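Local coordinates for nucleosome assembly protein 1, putative (Plasmodium falciparum, PDB 3FS3) that probably binds histones and acts as a chaperone in nucleosome assembly, as other members of the nucleosome assembly protein family do, at residues 55-58 / 59-63; 45-49 / 50-54; 70-73 / 74-78; 63-66 / 67-71. All blocks are in the same frame, centred on the assembly; numbering follows the deposited sequence.

How the contacts relate
Read from the N terminus, the four contacts form a series along one element, the long helix 49-99. Contact 2 comes first and turns the chain from the loop 45-48 into the first turn of the helix. Contact 1 follows, its Leu55 packing against Leu47 of contact 2. Contact 4 begins at Lys63, where contact 1 ends, and contact 3 begins on Ser70 and Lys71, the last residues of contact 4. Each spans nine or ten consecutive residues, none encloses another, and no long loop is closed. All four touch the second subunit, so together they trace one arm of the dimer, their centres approaching the centre of the chain from about 50 Å (contact 2) to about 23 Å (contact 3).

Contact 1 of 4, residues 55-58 / 59-63; sequences LKKL and KLYQK
Leu58 O receives the shortest backbone bond of this stretch, from Gln62 N at 2.7 Å, one of four successive i to i+4 bonds that carry the long helix from residues 55-58 into 59-63. Among the four, the bond from Tyr61 N to Lys57 O (2.9 Å) is the straightest, with an N-H...O angle of 163°, and its donor lies in the plane of the Lys57 carbonyl. The same carbonyl does a second job. With CG of Tyr61 set beside its own backbone N (chi1 -52°), the phenol ring folds back over the preceding turn, and Lys57 O sits beneath one face, over the ring centre and 3.1 Å from its plane. The Lys57 side chain runs alongside the ring and points the same way. Its bend at chi3 (63°) brings CE to 3.1 Å from Tyr61 OH, while NZ stays farther off, at 4.0 Å from that oxygen; what meets the phenol is therefore the aliphatic end of the lysine. Leu58 CD1 also approaches Tyr61 CD2, at 4.3 Å, a loose apolar contact. Lys59 lays its CG 3.5 Å from Leu55 O, one turn before it, and its chain then coils away through three successive bends. The arrangement illustrates how a helix within a dimer divides its surface: Lys56, Lys57 and Leu60 are exposed, whereas Leu55 and Leu58 are buried, packing on Val286 and Leu98 of the second subunit. This part of helix 49-99 thus lies against helices 49-99 and 260-289 of that partner.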
# COMPACT_ATOMS: atom_id res chain seq x y z
N LEU A 55 3.62 -30.41 13.56
CA LEU A 55 2.98 -29.75 12.43
C LEU A 55 1.51 -29.45 12.73
O LEU A 55 1.01 -28.38 12.38
CB LEU A 55 3.09 -30.63 11.18
CG LEU A 55 2.59 -29.99 9.89
CD1 LEU A 55 3.40 -28.75 9.60
CD2 LEU A 55 2.72 -30.98 8.73
N LYS A 56 0.83 -30.39 13.38
CA LYS A 56 -0.58 -30.19 13.72
C LYS A 56 -0.70 -29.03 14.69
O LYS A 56 -1.60 -28.21 14.57
CB LYS A 56 -1.18 -31.46 14.34
CG LYS A 56 -0.93 -32.72 13.53
CD LYS A 56 -1.39 -32.58 12.08
CE LYS A 56 -0.65 -33.56 11.18
NZ LYS A 56 -0.72 -34.96 11.69
N LYS A 57 0.20 -28.96 15.67
CA LYS A 57 0.15 -27.87 16.63
C LYS A 57 0.32 -26.53 15.92
O LYS A 57 -0.42 -25.58 16.21
CB LYS A 57 1.23 -28.06 17.69
CG LYS A 57 0.93 -29.20 18.67
CD LYS A 57 2.12 -29.52 19.57
CE LYS A 57 2.51 -28.35 20.46
NZ LYS A 57 3.73 -28.65 21.27
N LEU A 58 1.25 -26.46 14.97
CA LEU A 58 1.49 -25.24 14.22
C LEU A 58 0.24 -24.81 13.43
O LEU A 58 -0.08 -23.62 13.37
CB LEU A 58 2.67 -25.40 13.25
CG LEU A 58 4.06 -25.01 13.78
CD1 LEU A 58 4.30 -25.66 15.13
CD2 LEU A 58 5.13 -25.43 12.78
N LYS A 59 -0.45 -25.77 12.82
CA LYS A 59 -1.66 -25.44 12.07
C LYS A 59 -2.70 -24.90 13.06
O LYS A 59 -3.44 -23.96 12.75
CB LYS A 59 -2.23 -26.66 11.34
CG LYS A 59 -1.39 -27.12 10.14
CD LYS A 59 -0.94 -25.94 9.27
CE LYS A 59 -2.09 -25.04 8.81
NZ LYS A 59 -2.98 -25.69 7.81
N LEU A 60 -2.73 -25.49 14.25
CA LEU A 60 -3.65 -25.04 15.28
C LEU A 60 -3.33 -23.57 15.57
O LEU A 60 -4.22 -22.73 15.53
CB LEU A 60 -3.49 -25.88 16.55
CG LEU A 60 -4.52 -25.60 17.64
CD1 LEU A 60 -5.89 -26.06 17.14
CD2 LEU A 60 -4.14 -26.32 18.92
N TYR A 61 -2.06 -23.27 15.84
CA TYR A 61 -1.67 -21.89 16.13
C TYR A 61 -1.95 -20.99 14.93
O TYR A 61 -2.38 -19.85 15.10
CB TYR A 61 -0.18 -21.79 16.47
CG TYR A 61 0.29 -22.73 17.57
CD1 TYR A 61 -0.52 -23.03 18.67
CD2 TYR A 61 1.55 -23.34 17.49
CE1 TYR A 61 -0.09 -23.91 19.66
CE2 TYR A 61 1.98 -24.21 18.47
CZ TYR A 61 1.16 -24.50 19.55
OH TYR A 61 1.58 -25.41 20.49
N GLN A 62 -1.73 -21.49 13.72
CA GLN A 62 -1.98 -20.68 12.54
C GLN A 62 -3.47 -20.36 12.43
O GLN A 62 -3.85 -19.27 12.00
CB GLN A 62 -1.53 -21.40 11.27
CG GLN A 62 -1.69 -20.55 10.02
CD GLN A 62 -0.84 -19.28 10.09
OE1 GLN A 62 -1.32 -18.18 9.81
NE2 GLN A 62 0.43 -19.44 10.45
N LYS A 63 -4.31 -21.33 12.80
CA LYS A 63 -5.75 -21.13 12.77
C LYS A 63 -6.09 -20.01 13.75
O LYS A 63 -6.97 -19.20 13.49
CB LYS A 63 -6.47 -22.41 13.18
CG LYS A 63 -7.97 -22.22 13.38
CD LYS A 63 -8.62 -21.62 12.14
CE LYS A 63 -10.10 -21.32 12.36
NZ LYS A 63 -10.74 -20.77 11.13

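Contact 2 of 4, residues 45-49 / 50-54; sequences TDLTE and EQKET
Thr48 and Gln51 form a capping box, the reciprocal motif that opens many helices, and here it starts helix 49-99. Thr48 is the N-cap: its OG1 accepts from Gln51 N at 3.3 Å, while Gln51 OE1 in turn accepts from Thr48 N at 3.0 Å. The second bond is straight at hydrogen (165°), yet its donor stands above the amide plane, 54° out of it. Thr48 OG1 lies between its own backbone N and carbonyl carbon, a placing that turns the hydroxyl toward the backbone N-H of Gln51 in the first turn. Gln51 CB packs beside Leu47 CB, an apolar contact next to the cap, and Gln51 OE1 also lies close to that leucine carbon. Lys52 can be followed outward from its backbone, where its N bonds to Thr48 O. CB rests near Glu49 O; CG passes Thr48 O at 3.3 Å; CD crosses both carboxylate oxygens of Glu49; and CE comes close to both Glu49 OE2 and Leu47 O. The bend at chi4 (-71°) then turns the tip back toward the start of the modelled chain. The ammonium stays 4.4 Å from Glu49 OE2, beyond a salt bridge, although the opposite charges probably attract. Across the dimer, Leu47 packs on Tyr289 and Gln51 on Pro112 of the second subunit, bringing the helix start into the interface. At its end, Lys52 NZ comes within 2.6 Å of Thr45 O.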
# COMPACT_ATOMS: atom_id res chain seq x y z
N THR A 45 3.26 -35.15 6.51
CA THR A 45 3.45 -36.01 5.31
C THR A 45 4.39 -37.19 5.59
O THR A 45 3.97 -38.22 6.11
CB THR A 45 3.97 -35.19 4.10
OG1 THR A 45 4.49 -33.93 4.56
CG2 THR A 45 2.84 -34.92 3.11
N ASP A 46 5.67 -37.05 5.24
CA ASP A 46 6.62 -38.14 5.47
C ASP A 46 7.56 -37.81 6.63
O ASP A 46 8.76 -38.10 6.61
CB ASP A 46 7.39 -38.43 4.19
CG ASP A 46 6.47 -38.87 3.07
OD1 ASP A 46 5.65 -39.78 3.31
OD2 ASP A 46 6.57 -38.31 1.96
N LEU A 47 6.97 -37.20 7.64
CA LEU A 47 7.66 -36.81 8.85
C LEU A 47 7.50 -37.95 9.84
O LEU A 47 6.70 -38.86 9.63
CB LEU A 47 6.99 -35.56 9.42
CG LEU A 47 6.59 -34.52 8.38
CD1 LEU A 47 5.54 -33.56 8.94
CD2 LEU A 47 7.83 -33.77 7.93
N THR A 48 8.28 -37.92 10.91
CA THR A 48 8.17 -38.95 11.94
C THR A 48 6.86 -38.59 12.64
O THR A 48 6.37 -37.46 12.50
CB THR A 48 9.31 -38.84 12.96
OG1 THR A 48 9.38 -37.49 13.44
CG2 THR A 48 10.63 -39.25 12.33
N GLU A 49 6.28 -39.54 13.38
CA GLU A 49 5.03 -39.27 14.07
C GLU A 49 5.17 -38.05 14.97
O GLU A 49 4.25 -37.23 15.09
CB GLU A 49 4.61 -40.49 14.90
CG GLU A 49 4.17 -41.67 14.05
CD GLU A 49 3.13 -41.27 13.01
OE1 GLU A 49 2.12 -40.63 13.38
OE2 GLU A 49 3.33 -41.59 11.82
N GLU A 50 6.33 -37.94 15.60
CA GLU A 50 6.65 -36.83 16.49
C GLU A 50 6.56 -35.48 15.76
O GLU A 50 5.99 -34.52 16.26
CB GLU A 50 8.06 -37.04 17.03
CG GLU A 50 8.65 -35.90 17.80
CD GLU A 50 10.16 -36.01 17.90
OE1 GLU A 50 10.78 -35.20 18.62
OE2 GLU A 50 10.73 -36.91 17.24
N GLN A 51 7.13 -35.42 14.56
CA GLN A 51 7.10 -34.19 13.78
C GLN A 51 5.69 -33.90 13.28
O GLN A 51 5.28 -32.74 13.17
CB GLN A 51 8.09 -34.30 12.61
CG GLN A 51 9.54 -34.53 13.08
CD GLN A 51 10.45 -35.04 11.98
OE1 GLN A 51 10.00 -35.42 10.90
NE2 GLN A 51 11.75 -35.06 12.26
N LYS A 52 4.93 -34.96 12.99
CA LYS A 52 3.56 -34.78 12.52
C LYS A 52 2.77 -34.03 13.58
O LYS A 52 1.99 -33.14 13.27
CB LYS A 52 2.89 -36.13 12.23
CG LYS A 52 3.49 -36.91 11.07
CD LYS A 52 2.81 -38.27 10.95
CE LYS A 52 3.48 -39.15 9.90
NZ LYS A 52 3.20 -38.65 8.53
N GLU A 53 2.98 -34.40 14.84
CA GLU A 53 2.30 -33.74 15.96
C GLU A 53 2.66 -32.26 16.01
O GLU A 53 1.80 -31.40 16.23
CB GLU A 53 2.68 -34.40 17.29
CG GLU A 53 1.83 -35.59 17.64
CD GLU A 53 0.38 -35.21 17.80
OE1 GLU A 53 0.08 -34.37 18.67
OE2 GLU A 53 -0.47 -35.75 17.05
N THR A 54 3.95 -31.98 15.82
CA THR A 54 4.45 -30.61 15.83
C THR A 54 3.77 -29.80 14.73
O THR A 54 3.39 -28.65 14.94
CB THR A 54 5.97 -30.60 15.61
OG1 THR A 54 6.61 -31.14 16.77
CG2 THR A 54 6.46 -29.17 15.36

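Contact 3 of 4, residues 70-73 / 74-78; sequences SKFE and YELFL
Phe72 and Leu76 meet one turn apart on the long helix 49-99, which in this dimer runs beside its counterpart from the second subunit. Apolar contact between them is modest: Phe72 CE2 approaches Leu76 CD2 at 4.3 Å, and the methyl comes at the ring obliquely. Both face the partner, where Tyr83 of the second subunit meets Phe72 edge-to-face and the two copies of Leu76 pack together. Backbone hydrogen bonds form the second group. Ser70 O, Lys71 O, Phe72 O and Glu73 O receive the N-H groups four residues on, and Glu73 O takes an additional weak bond from Leu76 N at 3.2 Å. Polar bonds to the partner come third: Glu75 OE2 makes a salt bridge with Lys82 and a hydrogen bond with the hydroxyl of Tyr83, both of the second subunit. The last group is a carboxylate beside a ring. Glu73 is extended and Phe77 has its CG beside the backbone N (chi1 -76°), bringing the two side chains across each other with their planes 54° apart. Glu73 CG lies 3.6 Å from Phe77 CE1, and Glu73 OE1 touches Phe77 CZ at 3.4 Å.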
# COMPACT_ATOMS: atom_id res chain seq x y z
N SER A 70 -8.79 -11.93 11.29
CA SER A 70 -10.12 -11.62 10.78
C SER A 70 -10.75 -10.54 11.64
O SER A 70 -11.43 -9.66 11.13
CB SER A 70 -11.01 -12.86 10.80
OG SER A 70 -10.51 -13.85 9.94
N LYS A 71 -10.51 -10.62 12.94
CA LYS A 71 -11.06 -9.62 13.86
C LYS A 71 -10.39 -8.26 13.66
O LYS A 71 -11.04 -7.23 13.82
CB LYS A 71 -10.91 -10.11 15.30
CG LYS A 71 -11.73 -11.38 15.58
CD LYS A 71 -11.61 -11.85 17.02
CE LYS A 71 -12.57 -13.01 17.33
NZ LYS A 71 -12.31 -14.24 16.52
N PHE A 72 -9.10 -8.26 13.32
CA PHE A 72 -8.40 -6.99 13.08
C PHE A 72 -8.96 -6.40 11.80
O PHE A 72 -9.27 -5.20 11.73
CB PHE A 72 -6.89 -7.21 12.90
CG PHE A 72 -6.19 -6.07 12.21
CD1 PHE A 72 -5.85 -4.91 12.91
CD2 PHE A 72 -5.88 -6.14 10.85
CE1 PHE A 72 -5.21 -3.84 12.27
CE2 PHE A 72 -5.24 -5.08 10.20
CZ PHE A 72 -4.90 -3.92 10.92
N GLU A 73 -9.09 -7.24 10.78
CA GLU A 73 -9.61 -6.77 9.51
C GLU A 73 -10.98 -6.13 9.72
O GLU A 73 -11.29 -5.10 9.13
CB GLU A 73 -9.72 -7.92 8.51
CG GLU A 73 -9.93 -7.45 7.08
CD GLU A 73 -10.43 -8.56 6.17
OE1 GLU A 73 -10.28 -8.41 4.93
OE2 GLU A 73 -10.98 -9.56 6.67
N TYR A 74 -11.79 -6.75 10.57
CA TYR A 74 -13.13 -6.23 10.85
C TYR A 74 -13.04 -4.86 11.51
O TYR A 74 -13.71 -3.92 11.08
CB TYR A 74 -13.90 -7.19 11.76
CG TYR A 74 -15.34 -6.76 11.96
CD1 TYR A 74 -16.25 -6.83 10.91
CD2 TYR A 74 -15.77 -6.26 13.19
CE1 TYR A 74 -17.57 -6.40 11.08
CE2 TYR A 74 -17.08 -5.83 13.36
CZ TYR A 74 -17.97 -5.90 12.30
OH TYR A 74 -19.27 -5.46 12.47
N GLU A 75 -12.20 -4.73 12.54
CA GLU A 75 -12.06 -3.44 13.21
C GLU A 75 -11.49 -2.38 12.25
O GLU A 75 -11.73 -1.19 12.43
CB GLU A 75 -11.17 -3.56 14.46
CG GLU A 75 -11.82 -4.34 15.60
CD GLU A 75 -11.11 -4.14 16.93
OE1 GLU A 75 -11.17 -3.01 17.46
OE2 GLU A 75 -10.50 -5.10 17.44
N LEU A 76 -10.75 -2.81 11.23
CA LEU A 76 -10.19 -1.88 10.26
C LEU A 76 -11.33 -1.38 9.35
O LEU A 76 -11.37 -0.21 8.98
CB LEU A 76 -9.11 -2.55 9.41
CG LEU A 76 -8.47 -1.70 8.30
CD1 LEU A 76 -7.83 -0.46 8.90
CD2 LEU A 76 -7.43 -2.53 7.55
N PHE A 77 -12.24 -2.28 8.99
CA PHE A 77 -13.37 -1.92 8.15
C PHE A 77 -14.21 -0.89 8.88
O PHE A 77 -14.61 0.12 8.31
CB PHE A 77 -14.23 -3.15 7.85
CG PHE A 77 -13.64 -4.08 6.82
CD1 PHE A 77 -12.32 -3.94 6.40
CD2 PHE A 77 -14.41 -5.12 6.28
CE1 PHE A 77 -11.77 -4.82 5.46
CE2 PHE A 77 -13.86 -6.01 5.35
CZ PHE A 77 -12.54 -5.85 4.93
N LEU A 78 -14.47 -1.14 10.16
CA LEU A 78 -15.25 -0.23 10.99
C LEU A 78 -14.59 1.14 11.01
O LEU A 78 -15.22 2.16 10.73
CB LEU A 78 -15.35 -0.75 12.43
CG LEU A 78 -16.37 -1.83 12.75
CD1 LEU A 78 -16.22 -2.26 14.21
CD2 LEU A 78 -17.78 -1.30 12.51

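Contact 4 of 4, residues 63-66 / 67-71; sequences KEYY and DYESK
Lys63 meets Asp67 one turn on, where NZ and OD1 make a long salt bridge of 3.6 Å. The lysine chain bends at chi2 (55°), carrying Lys63 CE to 3.4 Å from Asp67 OD1, while Asp67 N bonds to Lys63 O. Glu64 comes next. Its side chain runs beside Tyr68 and points the same way, OE2 standing 3.7 Å from Tyr68 CE2, while OE1 is held by Lys93 of the second subunit. Tyr65 follows, its ring edge presented to Glu69: OE2 lies near the ring plane, 3.4 Å from CE2, with the carboxylate turned 76° from the ring. Glu69 stretches out fully to reach there, and the same OE2 is bound by the hydroxyl of Tyr284 of the second subunit, which would help fix the carboxylate between the tyrosines. Glu69 OE1 lies in the plane of the Tyr66 ring at its edge, 3.7 Å from Tyr66 CD1; the Tyr66 hydroxyl bonds to Asp287 of the second subunit. The Tyr66 carbonyl oxygen carries two bonds: Ser70 N and Ser70 OG, the latter at 2.8 Å, approach from opposite faces of the carbonyl plane. Such a serine folded back on the preceding turn is a common helix feature. Within the fold, this part of helix 49-99 lies against the second subunit: Glu64 and Tyr68 pack on Ile90 of the partner's helix 49-99, and Tyr65 on Pro283 of its helix 260-289.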
# COMPACT_ATOMS: atom_id res chain seq x y z
N LYS A 63 -4.31 -21.33 12.80
CA LYS A 63 -5.75 -21.13 12.77
C LYS A 63 -6.09 -20.01 13.75
O LYS A 63 -6.97 -19.20 13.49
CB LYS A 63 -6.47 -22.41 13.18
CG LYS A 63 -7.97 -22.22 13.38
CD LYS A 63 -8.62 -21.62 12.14
CE LYS A 63 -10.10 -21.32 12.36
NZ LYS A 63 -10.74 -20.77 11.13
N GLU A 64 -5.37 -19.98 14.87
CA GLU A 64 -5.58 -18.95 15.88
C GLU A 64 -5.17 -17.59 15.29
O GLU A 64 -5.82 -16.57 15.54
CB GLU A 64 -4.74 -19.25 17.12
CG GLU A 64 -5.35 -18.74 18.41
CD GLU A 64 -4.40 -18.78 19.59
OE1 GLU A 64 -3.64 -19.77 19.71
OE2 GLU A 64 -4.43 -17.83 20.40
N TYR A 65 -4.08 -17.57 14.52
CA TYR A 65 -3.63 -16.32 13.91
C TYR A 65 -4.73 -15.76 13.00
O TYR A 65 -5.09 -14.58 13.11
CB TYR A 65 -2.37 -16.53 13.07
CG TYR A 65 -1.90 -15.25 12.40
CD1 TYR A 65 -1.02 -14.39 13.05
CD2 TYR A 65 -2.41 -14.87 11.16
CE1 TYR A 65 -0.65 -13.18 12.48
CE2 TYR A 65 -2.05 -13.65 10.58
CZ TYR A 65 -1.17 -12.81 11.25
OH TYR A 65 -0.80 -11.61 10.70
N TYR A 66 -5.25 -16.61 12.12
CA TYR A 66 -6.29 -16.20 11.18
C TYR A 66 -7.55 -15.68 11.86
O TYR A 66 -8.21 -14.78 11.34
CB TYR A 66 -6.65 -17.37 10.25
CG TYR A 66 -5.56 -17.68 9.23
CD1 TYR A 66 -4.99 -16.65 8.47
CD2 TYR A 66 -5.12 -18.98 9.02
CE1 TYR A 66 -4.00 -16.92 7.52
CE2 TYR A 66 -4.14 -19.27 8.07
CZ TYR A 66 -3.58 -18.23 7.32
OH TYR A 66 -2.62 -18.50 6.38
N ASP A 67 -7.87 -16.22 13.04
CA ASP A 67 -9.04 -15.76 13.77
C ASP A 67 -8.79 -14.31 14.20
O ASP A 67 -9.59 -13.42 13.93
CB ASP A 67 -9.30 -16.63 15.01
CG ASP A 67 -9.79 -18.03 14.65
OD1 ASP A 67 -10.57 -18.17 13.68
OD2 ASP A 67 -9.41 -19.00 15.34
N TYR A 68 -7.66 -14.07 14.86
CA TYR A 68 -7.33 -12.72 15.30
C TYR A 68 -7.23 -11.78 14.10
O TYR A 68 -7.72 -10.65 14.15
CB TYR A 68 -6.01 -12.71 16.07
CG TYR A 68 -6.15 -13.08 17.52
CD1 TYR A 68 -6.99 -12.35 18.36
CD2 TYR A 68 -5.46 -14.15 18.05
CE1 TYR A 68 -7.13 -12.68 19.70
CE2 TYR A 68 -5.59 -14.49 19.39
CZ TYR A 68 -6.42 -13.76 20.21
OH TYR A 68 -6.53 -14.09 21.54
N GLU A 69 -6.60 -12.24 13.03
CA GLU A 69 -6.46 -11.41 11.84
C GLU A 69 -7.82 -11.01 11.27
O GLU A 69 -7.99 -9.89 10.80
CB GLU A 69 -5.62 -12.12 10.78
CG GLU A 69 -5.34 -11.26 9.55
CD GLU A 69 -4.54 -11.99 8.49
OE1 GLU A 69 -5.05 -12.99 7.94
OE2 GLU A 69 -3.40 -11.57 8.21
N SER A 70 -8.79 -11.93 11.29
CA SER A 70 -10.12 -11.62 10.78
C SER A 70 -10.75 -10.54 11.64
O SER A 70 -11.43 -9.66 11.13
CB SER A 70 -11.01 -12.86 10.80
OG SER A 70 -10.51 -13.85 9.94
N LYS A 71 -10.51 -10.62 12.94
CA LYS A 71 -11.06 -9.62 13.86
C LYS A 71 -10.39 -8.26 13.66
O LYS A 71 -11.04 -7.23 13.82
CB LYS A 71 -10.91 -10.11 15.30
CG LYS A 71 -11.73 -11.38 15.58
CD LYS A 71 -11.61 -11.85 17.02
CE LYS A 71 -12.57 -13.01 17.33
NZ LYS A 71 -12.31 -14.24 16.52